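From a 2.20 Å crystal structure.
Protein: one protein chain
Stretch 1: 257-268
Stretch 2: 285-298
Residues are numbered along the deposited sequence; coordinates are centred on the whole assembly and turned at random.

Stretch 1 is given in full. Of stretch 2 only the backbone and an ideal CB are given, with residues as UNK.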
ATOM      1  N   LYS A 257      -7.090 -43.202   2.664  1.00 48.02           N
ATOM      2  CA  LYS A 257      -7.131 -43.618   1.293  1.00 49.62           C
ATOM      3  C   LYS A 257      -7.676 -42.487   0.397  1.00 47.95           C
ATOM      4  O   LYS A 257      -7.130 -42.133  -0.639  1.00 47.41           O
ATOM      5  CB  LYS A 257      -8.057 -44.831   1.294  1.00 51.85           C
ATOM      6  CG  LYS A 257      -7.953 -45.652   0.033  1.00 56.25           C
ATOM      7  CD  LYS A 257      -9.163 -46.561  -0.197  1.00 59.92           C
ATOM      8  CE  LYS A 257      -9.813 -46.269  -1.558  1.00 62.62           C
ATOM      9  NZ  LYS A 257     -11.188 -46.774  -1.577  1.00 64.91           N
ATOM     10  N   ASP A 258      -8.793 -41.918   0.829  1.00 47.54           N
ATOM     11  CA  ASP A 258      -9.422 -40.859   0.067  1.00 47.69           C
ATOM     12  C   ASP A 258      -8.595 -39.580   0.038  1.00 47.00           C
ATOM     13  O   ASP A 258      -8.420 -38.991  -1.027  1.00 47.20           O
ATOM     14  CB  ASP A 258     -10.835 -40.610   0.597  1.00 47.37           C
ATOM     15  CG  ASP A 258     -11.743 -41.829   0.417  1.00 46.85           C
ATOM     16  OD1 ASP A 258     -11.501 -42.602  -0.526  1.00 45.25           O
ATOM     17  OD2 ASP A 258     -12.697 -42.011   1.204  1.00 45.79           O
ATOM     18  N   LYS A 259      -8.065 -39.170   1.190  1.00 46.73           N
ATOM     19  CA  LYS A 259      -7.170 -38.028   1.357  1.00 46.16           C
ATOM     20  C   LYS A 259      -6.038 -38.030   0.323  1.00 45.44           C
ATOM     21  O   LYS A 259      -5.740 -37.028  -0.313  1.00 44.92           O
ATOM     22  CB  LYS A 259      -6.587 -38.081   2.769  1.00 46.29           C
ATOM     23  CG  LYS A 259      -7.463 -37.351   3.789  1.00 46.20           C
ATOM     24  CD  LYS A 259      -6.636 -36.678   4.886  1.00 46.92           C
ATOM     25  CE  LYS A 259      -7.131 -37.029   6.294  1.00 49.71           C
ATOM     26  NZ  LYS A 259      -6.324 -38.118   6.842  1.00 49.98           N
ATOM     27  N   GLN A 260      -5.383 -39.187   0.272  1.00 45.79           N
ATOM     28  CA  GLN A 260      -4.207 -39.370  -0.583  1.00 46.39           C
ATOM     29  C   GLN A 260      -4.555 -39.363  -2.068  1.00 45.87           C
ATOM     30  O   GLN A 260      -3.802 -38.854  -2.888  1.00 45.16           O
ATOM     31  CB  GLN A 260      -3.497 -40.683  -0.242  1.00 47.53           C
ATOM     32  CG  GLN A 260      -3.073 -40.801   1.214  1.00 50.76           C
ATOM     33  CD  GLN A 260      -2.231 -39.626   1.662  1.00 52.84           C
ATOM     34  OE1 GLN A 260      -1.166 -39.361   1.099  1.00 53.31           O
ATOM     35  NE2 GLN A 260      -2.704 -38.910   2.681  1.00 52.65           N
ATOM     36  N   ARG A 261      -5.692 -39.946  -2.416  1.00 45.69           N
ATOM     37  CA  ARG A 261      -6.084 -39.905  -3.822  1.00 45.94           C
ATOM     38  C   ARG A 261      -6.502 -38.487  -4.235  1.00 45.24           C
ATOM     39  O   ARG A 261      -6.185 -37.982  -5.307  1.00 46.38           O
ATOM     40  CB  ARG A 261      -7.246 -40.883  -3.999  1.00 46.73           C
ATOM     41  CG  ARG A 261      -7.755 -40.951  -5.437  1.00 49.19           C
ATOM     42  CD  ARG A 261      -6.616 -41.070  -6.452  1.00 51.72           C
ATOM     43  NE  ARG A 261      -7.151 -41.274  -7.800  1.00 52.95           N
ATOM     44  CZ  ARG A 261      -6.315 -41.090  -8.832  1.00 54.07           C
ATOM     45  NH1 ARG A 261      -5.055 -40.756  -8.612  1.00 53.39           N
ATOM     46  NH2 ARG A 261      -6.770 -41.221 -10.079  1.00 56.25           N
ATOM     47  N   PHE A 262      -7.270 -37.851  -3.334  1.00 44.14           N
ATOM     48  CA  PHE A 262      -7.687 -36.478  -3.578  1.00 43.26           C
ATOM     49  C   PHE A 262      -6.480 -35.557  -3.802  1.00 43.82           C
ATOM     50  O   PHE A 262      -6.499 -34.629  -4.600  1.00 45.32           O
ATOM     51  CB  PHE A 262      -8.466 -36.019  -2.347  1.00 40.57           C
ATOM     52  CG  PHE A 262      -8.982 -34.629  -2.567  1.00 39.65           C
ATOM     53  CD1 PHE A 262     -10.095 -34.432  -3.376  1.00 38.94           C
ATOM     54  CD2 PHE A 262      -8.400 -33.564  -1.902  1.00 39.32           C
ATOM     55  CE1 PHE A 262     -10.632 -33.160  -3.510  1.00 39.61           C
ATOM     56  CE2 PHE A 262      -8.945 -32.292  -2.040  1.00 38.57           C
ATOM     57  CZ  PHE A 262     -10.060 -32.086  -2.842  1.00 39.01           C
ATOM     58  N   LEU A 263      -5.412 -35.825  -3.026  1.00 45.22           N
ATOM     59  CA  LEU A 263      -4.233 -34.970  -3.110  1.00 45.86           C
ATOM     60  C   LEU A 263      -3.469 -35.151  -4.425  1.00 47.56           C
ATOM     61  O   LEU A 263      -2.814 -34.247  -4.928  1.00 48.02           O
ATOM     62  CB  LEU A 263      -3.325 -35.274  -1.918  1.00 45.56           C
ATOM     63  CG  LEU A 263      -3.617 -34.368  -0.721  1.00 43.71           C
ATOM     64  CD1 LEU A 263      -2.593 -34.538   0.403  1.00 44.87           C
ATOM     65  CD2 LEU A 263      -3.610 -32.882  -1.083  1.00 41.91           C
ATOM     66  N   LYS A 264      -3.525 -36.377  -4.969  1.00 49.70           N
ATOM     67  CA  LYS A 264      -2.912 -36.580  -6.271  1.00 51.91           C
ATOM     68  C   LYS A 264      -3.567 -35.676  -7.322  1.00 52.47           C
ATOM     69  O   LYS A 264      -2.913 -35.012  -8.115  1.00 53.91           O
ATOM     70  CB  LYS A 264      -3.074 -38.047  -6.662  1.00 53.48           C
ATOM     71  CG  LYS A 264      -1.951 -38.925  -6.105  1.00 55.91           C
ATOM     72  CD  LYS A 264      -1.817 -40.242  -6.865  1.00 58.77           C
ATOM     73  CE  LYS A 264      -2.413 -41.420  -6.088  1.00 60.89           C
ATOM     74  NZ  LYS A 264      -2.826 -42.462  -7.023  1.00 59.82           N
ATOM     75  N   ILE A 265      -4.916 -35.688  -7.314  1.00 51.62           N
ATOM     76  CA  ILE A 265      -5.650 -34.957  -8.342  1.00 51.68           C
ATOM     77  C   ILE A 265      -6.129 -33.581  -7.864  1.00 52.31           C
ATOM     78  O   ILE A 265      -7.136 -33.053  -8.318  1.00 53.21           O
ATOM     79  CB  ILE A 265      -6.858 -35.800  -8.756  1.00 51.52           C
ATOM     80  CG1 ILE A 265      -7.728 -36.103  -7.534  1.00 50.69           C
ATOM     81  CG2 ILE A 265      -6.385 -37.140  -9.344  1.00 50.51           C
ATOM     82  CD1 ILE A 265      -8.912 -37.006  -7.875  1.00 50.00           C
ATOM     83  N   PHE A 266      -5.386 -33.007  -6.894  1.00 51.85           N
ATOM     84  CA  PHE A 266      -5.715 -31.702  -6.334  1.00 51.68           C
ATOM     85  C   PHE A 266      -4.625 -30.671  -6.638  1.00 53.12           C
ATOM     86  O   PHE A 266      -3.461 -30.841  -6.300  1.00 53.50           O
ATOM     87  CB  PHE A 266      -5.876 -31.859  -4.822  1.00 49.20           C
ATOM     88  CG  PHE A 266      -6.343 -30.564  -4.224  1.00 46.76           C
ATOM     89  CD1 PHE A 266      -7.528 -29.991  -4.668  1.00 45.92           C
ATOM     90  CD2 PHE A 266      -5.592 -29.947  -3.237  1.00 45.33           C
ATOM     91  CE1 PHE A 266      -7.963 -28.794  -4.116  1.00 43.51           C
ATOM     92  CE2 PHE A 266      -6.036 -28.747  -2.688  1.00 44.95           C
ATOM     93  CZ  PHE A 266      -7.220 -28.167  -3.123  1.00 44.07           C
ATOM     94  N   GLY A 267      -4.995 -29.566  -7.307  1.00 54.70           N
ATOM     95  CA  GLY A 267      -4.011 -28.526  -7.581  1.00 56.45           C
ATOM     96  C   GLY A 267      -2.902 -29.016  -8.516  1.00 58.66           C
ATOM     97  O   GLY A 267      -1.767 -28.562  -8.459  1.00 59.18           O
ATOM     98  N   LYS A 268      -3.246 -29.956  -9.393  1.00 60.02           N
ATOM     99  CA  LYS A 268      -2.282 -30.505 -10.346  1.00 62.07           C
ATOM    100  C   LYS A 268      -2.390 -29.803 -11.700  1.00 62.08           C
ATOM    101  O   LYS A 268      -3.390 -29.143 -11.996  1.00 62.01           O
ATOM    102  CB  LYS A 268      -2.519 -32.009 -10.528  1.00 63.16           C
ATOM    103  CG  LYS A 268      -1.590 -32.670 -11.543  1.00 64.95           C
ATOM    104  CD  LYS A 268      -1.988 -34.118 -11.802  1.00 66.21           C
ATOM    105  CE  LYS A 268      -3.416 -34.215 -12.342  1.00 67.07           C
ATOM    106  NZ  LYS A 268      -3.874 -35.624 -12.510  1.00 67.49           N
ATOM    107  N   UNK A 285     -12.168 -36.324 -15.922  1.00 48.76           N
ATOM    108  CA  UNK A 285     -12.312 -37.461 -15.017  1.00 47.50           C
ATOM    109  C   UNK A 285     -11.739 -37.213 -13.623  1.00 45.45           C
ATOM    110  O   UNK A 285     -12.350 -37.597 -12.635  1.00 44.50           O
ATOM    111  CB  UNK A 285     -11.634 -38.688 -15.629  1.00 47.50           C
ATOM    112  N   UNK A 286     -10.571 -36.580 -13.545  1.00 44.73           N
ATOM    113  CA  UNK A 286      -9.946 -36.307 -12.249  1.00 45.04           C
ATOM    114  C   UNK A 286     -10.719 -35.253 -11.475  1.00 44.60           C
ATOM    115  O   UNK A 286     -10.866 -35.352 -10.254  1.00 43.73           O
ATOM    116  CB  UNK A 286      -8.497 -35.855 -12.439  1.00 45.04           C
ATOM    117  N   UNK A 287     -11.191 -34.233 -12.189  1.00 43.63           N
ATOM    118  CA  UNK A 287     -11.974 -33.172 -11.575  1.00 41.94           C
ATOM    119  C   UNK A 287     -13.226 -33.778 -10.946  1.00 40.97           C
ATOM    120  O   UNK A 287     -13.548 -33.498  -9.790  1.00 39.57           O
ATOM    121  CB  UNK A 287     -12.342 -32.098 -12.601  1.00 41.94           C
ATOM    122  N   UNK A 288     -13.926 -34.612 -11.707  1.00 40.44           N
ATOM    123  CA  UNK A 288     -15.141 -35.240 -11.206  1.00 40.26           C
ATOM    124  C   UNK A 288     -14.850 -36.220 -10.079  1.00 38.95           C
ATOM    125  O   UNK A 288     -15.606 -36.302  -9.123  1.00 39.61           O
ATOM    126  CB  UNK A 288     -15.870 -35.958 -12.344  1.00 40.26           C
ATOM    127  N   UNK A 289     -13.762 -36.971 -10.198  1.00 39.37           N
ATOM    128  CA  UNK A 289     -13.401 -37.923  -9.155  1.00 39.61           C
ATOM    129  C   UNK A 289     -13.115 -37.176  -7.853  1.00 39.02           C
ATOM    130  O   UNK A 289     -13.335 -37.711  -6.770  1.00 38.24           O
ATOM    131  CB  UNK A 289     -12.190 -38.757  -9.577  1.00 39.61           C
ATOM    132  N   UNK A 290     -12.633 -35.939  -7.970  1.00 38.68           N
ATOM    133  CA  UNK A 290     -12.316 -35.107  -6.807  1.00 38.89           C
ATOM    134  C   UNK A 290     -13.585 -34.538  -6.181  1.00 38.80           C
ATOM    135  O   UNK A 290     -13.713 -34.473  -4.963  1.00 38.13           O
ATOM    136  CB  UNK A 290     -11.371 -33.971  -7.204  1.00 38.89           C
ATOM    137  N   UNK A 291     -14.528 -34.125  -7.018  1.00 38.02           N
ATOM    138  CA  UNK A 291     -15.776 -33.593  -6.502  1.00 38.41           C
ATOM    139  C   UNK A 291     -16.573 -34.723  -5.852  1.00 38.45           C
ATOM    140  O   UNK A 291     -17.276 -34.512  -4.863  1.00 37.30           O
ATOM    141  CB  UNK A 291     -16.584 -32.922  -7.614  1.00 38.41           C
ATOM    142  N   UNK A 292     -16.440 -35.930  -6.397  1.00 39.94           N
ATOM    143  CA  UNK A 292     -17.136 -37.082  -5.840  1.00 41.12           C
ATOM    144  C   UNK A 292     -16.590 -37.410  -4.452  1.00 41.09           C
ATOM    145  O   UNK A 292     -17.337 -37.804  -3.552  1.00 42.40           O
ATOM    146  CB  UNK A 292     -17.002 -38.291  -6.768  1.00 41.12           C
ATOM    147  N   UNK A 293     -15.283 -37.256  -4.288  1.00 39.88           N
ATOM    148  CA  UNK A 293     -14.648 -37.519  -3.007  1.00 38.82           C
ATOM    149  C   UNK A 293     -15.180 -36.546  -1.967  1.00 38.35           C
ATOM    150  O   UNK A 293     -15.376 -36.913  -0.819  1.00 39.74           O
ATOM    151  CB  UNK A 293     -13.126 -37.413  -3.119  1.00 38.82           C
ATOM    152  N   UNK A 294     -15.424 -35.311  -2.387  1.00 37.63           N
ATOM    153  CA  UNK A 294     -15.941 -34.273  -1.504  1.00 38.49           C
ATOM    154  C   UNK A 294     -17.396 -34.521  -1.090  1.00 38.49           C
ATOM    155  O   UNK A 294     -17.782 -34.260   0.054  1.00 38.96           O
ATOM    156  CB  UNK A 294     -15.825 -32.910  -2.189  1.00 38.49           C
ATOM    157  N   UNK A 295     -18.200 -35.016  -2.026  1.00 38.43           N
ATOM    158  CA  UNK A 295     -19.615 -35.271  -1.756  1.00 39.95           C
ATOM    159  C   UNK A 295     -19.787 -36.460  -0.808  1.00 38.79           C
ATOM    160  O   UNK A 295     -20.698 -36.534   0.007  1.00 39.36           O
ATOM    161  CB  UNK A 295     -20.368 -35.526  -3.063  1.00 39.95           C
ATOM    162  N   UNK A 296     -18.878 -37.436  -0.985  1.00 39.41           N
ATOM    163  CA  UNK A 296     -18.884 -38.616  -0.128  1.00 40.17           C
ATOM    164  C   UNK A 296     -18.973 -38.240   1.352  1.00 41.13           C
ATOM    165  O   UNK A 296     -19.591 -38.925   2.156  1.00 44.16           O
ATOM    166  CB  UNK A 296     -17.629 -39.454  -0.380  1.00 40.17           C
ATOM    167  N   UNK A 297     -18.297 -37.125   1.709  1.00 39.08           N
ATOM    168  CA  UNK A 297     -18.248 -36.726   3.114  1.00 37.43           C
ATOM    169  C   UNK A 297     -19.120 -35.498   3.419  1.00 36.87           C
ATOM    170  O   UNK A 297     -18.990 -34.862   4.459  1.00 36.09           O
ATOM    171  CB  UNK A 297     -16.799 -36.438   3.513  1.00 37.43           C
ATOM    172  N   UNK A 298     -19.993 -35.133   2.458  1.00 37.70           N
ATOM    173  CA  UNK A 298     -20.932 -34.040   2.717  1.00 35.62           C
ATOM    174  C   UNK A 298     -20.238 -32.670   2.757  1.00 34.59           C
ATOM    175  O   UNK A 298     -20.817 -31.652   3.114  1.00 35.08           O
ATOM    176  CB  UNK A 298     -21.662 -34.287   4.039  1.00 35.62           C
TER

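Two helices, 257-264 and 285-296, run nearly antiparallel at 148°, their axes 9.7 Å apart at closest approach, so the start of stretch 2 meets the end of stretch 1.

Position 285 has nothing of stretch 1 near its CB; most residues that tolerate a helix would do, and Ser-285 stands there.

At 286 the CB points toward stretch 1, 4.0 Å from Ile-265 CG2 and 4.6 Å from Lys-268 NZ. The ammonium invites a short acid or an amide, whose CB can rest beside the methyl. Asp-286 forms a salt bridge, OD2 to Lys-268 NZ at 3.3 Å, weak as a hydrogen bond. Its OD1 also receives a proton from a water that accepts from Arg-261 NH2, both links 2.8 Å, bridging charges that do not touch directly.

Positions 287 and 288 point away and are unconstrained by stretch 1; they hold Val-287 and Met-288.

At 289 the CB faces stretch 1, 4.1 Å from Ile-265 CD1, with the Arg-261 guanidinium farther out. A side chain with an aliphatic stem and an acidic or amide end fits. Glu-289 packs CG against Ile-265 CD1 (3.7 Å), then accepts Arg-261 NE on OE2 at 3.0 Å, near the guanidinium plane; Arg-261 NH2 to OE1 is a weak second bond at 3.2 Å.

At 290 the helices are tight: its CA lies 5.8 Å from Phe-262 CA, and its CB is already 3.9 Å from Phe-262 CE1 and 4.0 Å from Ile-265 CD1. Something small is the natural reading, and Ala-290 makes both apolar contacts with its methyl.

Position 291 points away and 292 is out of reach, so most helix-tolerant residues would do; Ile-291 and Asp-292 occupy them.

At 293 the CB points toward stretch 1, 4.3 Å from Phe-262 CD1. Leucine, isoleucine or methionine could fill the space. Leu-293 sets CD1 3.7 Å from Phe-262 CB and equally far from Asp-258 O.

The CB of 294 lies sideways, 5.4 Å from Phe-262 CE1, so an apolar chain long enough to reach the ring, such as leucine or methionine, would suit. Leu-294 brings CD2 to 3.8 Å from Phe-262 CE1.

Position 295, out of reach, is equally free and carries Lys-295.

Positions 296 and 297 both point toward stretch 1 from a distance, with the Asp-258 carboxylate as target: long donors are called for. Lys-296, every chi at t, makes a salt bridge from NZ to Asp-258 OD2 (2.7 Å). Tyr-297 donates its OH to Asp-258 OD2 at a very short 2.4 Å, so one oxygen serves both.

At 298 phi is +71°, which favours glycine: Gly-298.

Stretch 2, residues 285-298: SDVMEAIDLLKKYG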
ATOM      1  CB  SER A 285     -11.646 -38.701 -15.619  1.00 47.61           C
ATOM      2  OG  SER A 285     -11.799 -39.825 -14.767  1.00 49.45           O
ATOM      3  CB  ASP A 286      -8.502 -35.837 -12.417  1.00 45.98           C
ATOM      4  CG  ASP A 286      -7.616 -36.882 -13.047  1.00 47.35           C
ATOM      5  OD1 ASP A 286      -7.781 -38.078 -12.738  1.00 47.00           O
ATOM      6  OD2 ASP A 286      -6.738 -36.502 -13.848  1.00 50.85           O
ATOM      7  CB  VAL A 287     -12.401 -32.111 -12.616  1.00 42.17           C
ATOM      8  CG1 VAL A 287     -13.581 -31.284 -12.086  1.00 41.67           C
ATOM      9  CG2 VAL A 287     -11.232 -31.201 -12.928  1.00 41.78           C
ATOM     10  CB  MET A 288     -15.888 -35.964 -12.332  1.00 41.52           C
ATOM     11  CG  MET A 288     -17.218 -36.557 -11.881  1.00 41.89           C
ATOM     12  SD  MET A 288     -18.313 -36.996 -13.234  1.00 45.48           S
ATOM     13  CE  MET A 288     -18.564 -35.379 -13.966  1.00 44.00           C
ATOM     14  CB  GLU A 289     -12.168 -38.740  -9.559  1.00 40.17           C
ATOM     15  CG  GLU A 289     -11.538 -39.491  -8.389  1.00 41.99           C
ATOM     16  CD  GLU A 289     -10.411 -40.431  -8.789  1.00 44.08           C
ATOM     17  OE1 GLU A 289      -9.828 -40.269  -9.885  1.00 43.65           O
ATOM     18  OE2 GLU A 289     -10.098 -41.332  -7.981  1.00 46.50           O
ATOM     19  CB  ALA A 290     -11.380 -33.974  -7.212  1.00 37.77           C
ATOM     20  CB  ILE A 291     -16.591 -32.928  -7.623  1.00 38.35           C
ATOM     21  CG1 ILE A 291     -15.873 -31.646  -8.053  1.00 37.49           C
ATOM     22  CG2 ILE A 291     -18.012 -32.650  -7.158  1.00 38.24           C
ATOM     23  CD1 ILE A 291     -16.528 -30.891  -9.192  1.00 38.81           C
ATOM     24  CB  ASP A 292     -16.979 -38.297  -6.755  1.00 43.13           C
ATOM     25  CG  ASP A 292     -17.863 -38.217  -7.983  1.00 46.08           C
ATOM     26  OD1 ASP A 292     -18.872 -37.474  -7.942  1.00 46.10           O
ATOM     27  OD2 ASP A 292     -17.558 -38.906  -8.980  1.00 48.46           O
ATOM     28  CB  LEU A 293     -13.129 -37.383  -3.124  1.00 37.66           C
ATOM     29  CG  LEU A 293     -12.428 -38.643  -3.616  1.00 38.47           C
ATOM     30  CD1 LEU A 293     -10.931 -38.408  -3.718  1.00 39.41           C
ATOM     31  CD2 LEU A 293     -12.724 -39.779  -2.654  1.00 38.35           C
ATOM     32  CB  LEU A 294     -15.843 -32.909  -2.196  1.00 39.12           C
ATOM     33  CG  LEU A 294     -14.449 -32.396  -2.570  1.00 39.32           C
ATOM     34  CD1 LEU A 294     -14.579 -31.061  -3.273  1.00 39.30           C
ATOM     35  CD2 LEU A 294     -13.590 -32.264  -1.316  1.00 40.59           C
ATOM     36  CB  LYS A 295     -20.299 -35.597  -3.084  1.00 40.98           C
ATOM     37  CG  LYS A 295     -20.567 -34.365  -3.944  1.00 42.53           C
ATOM     38  CD  LYS A 295     -21.221 -34.754  -5.271  1.00 44.19           C
ATOM     39  CE  LYS A 295     -21.556 -33.545  -6.152  1.00 45.60           C
ATOM     40  NZ  LYS A 295     -22.274 -33.988  -7.349  1.00 46.02           N
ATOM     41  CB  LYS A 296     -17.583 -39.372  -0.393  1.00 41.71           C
ATOM     42  CG  LYS A 296     -17.487 -40.706   0.357  1.00 42.37           C
ATOM     43  CD  LYS A 296     -16.306 -41.544  -0.146  1.00 41.33           C
ATOM     44  CE  LYS A 296     -16.000 -42.773   0.724  1.00 43.03           C
ATOM     45  NZ  LYS A 296     -14.764 -43.412   0.263  1.00 42.56           N
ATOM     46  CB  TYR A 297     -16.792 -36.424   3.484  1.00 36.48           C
ATOM     47  CG  TYR A 297     -15.973 -37.664   3.413  1.00 35.58           C
ATOM     48  CD1 TYR A 297     -15.907 -38.522   4.508  1.00 36.24           C
ATOM     49  CD2 TYR A 297     -15.235 -37.951   2.267  1.00 35.39           C
ATOM     50  CE1 TYR A 297     -15.119 -39.661   4.454  1.00 35.42           C
ATOM     51  CE2 TYR A 297     -14.439 -39.083   2.213  1.00 36.27           C
ATOM     52  CZ  TYR A 297     -14.377 -39.935   3.304  1.00 36.19           C
ATOM     53  OH  TYR A 297     -13.606 -41.080   3.247  1.00 36.92           O
TER
HETATM   54  O   HOH W   1     -12.473 -45.723   1.298  1.00 60.04           O
HETATM   55  O   HOH W   2      -5.906 -40.084 -12.524  1.00 51.63           O
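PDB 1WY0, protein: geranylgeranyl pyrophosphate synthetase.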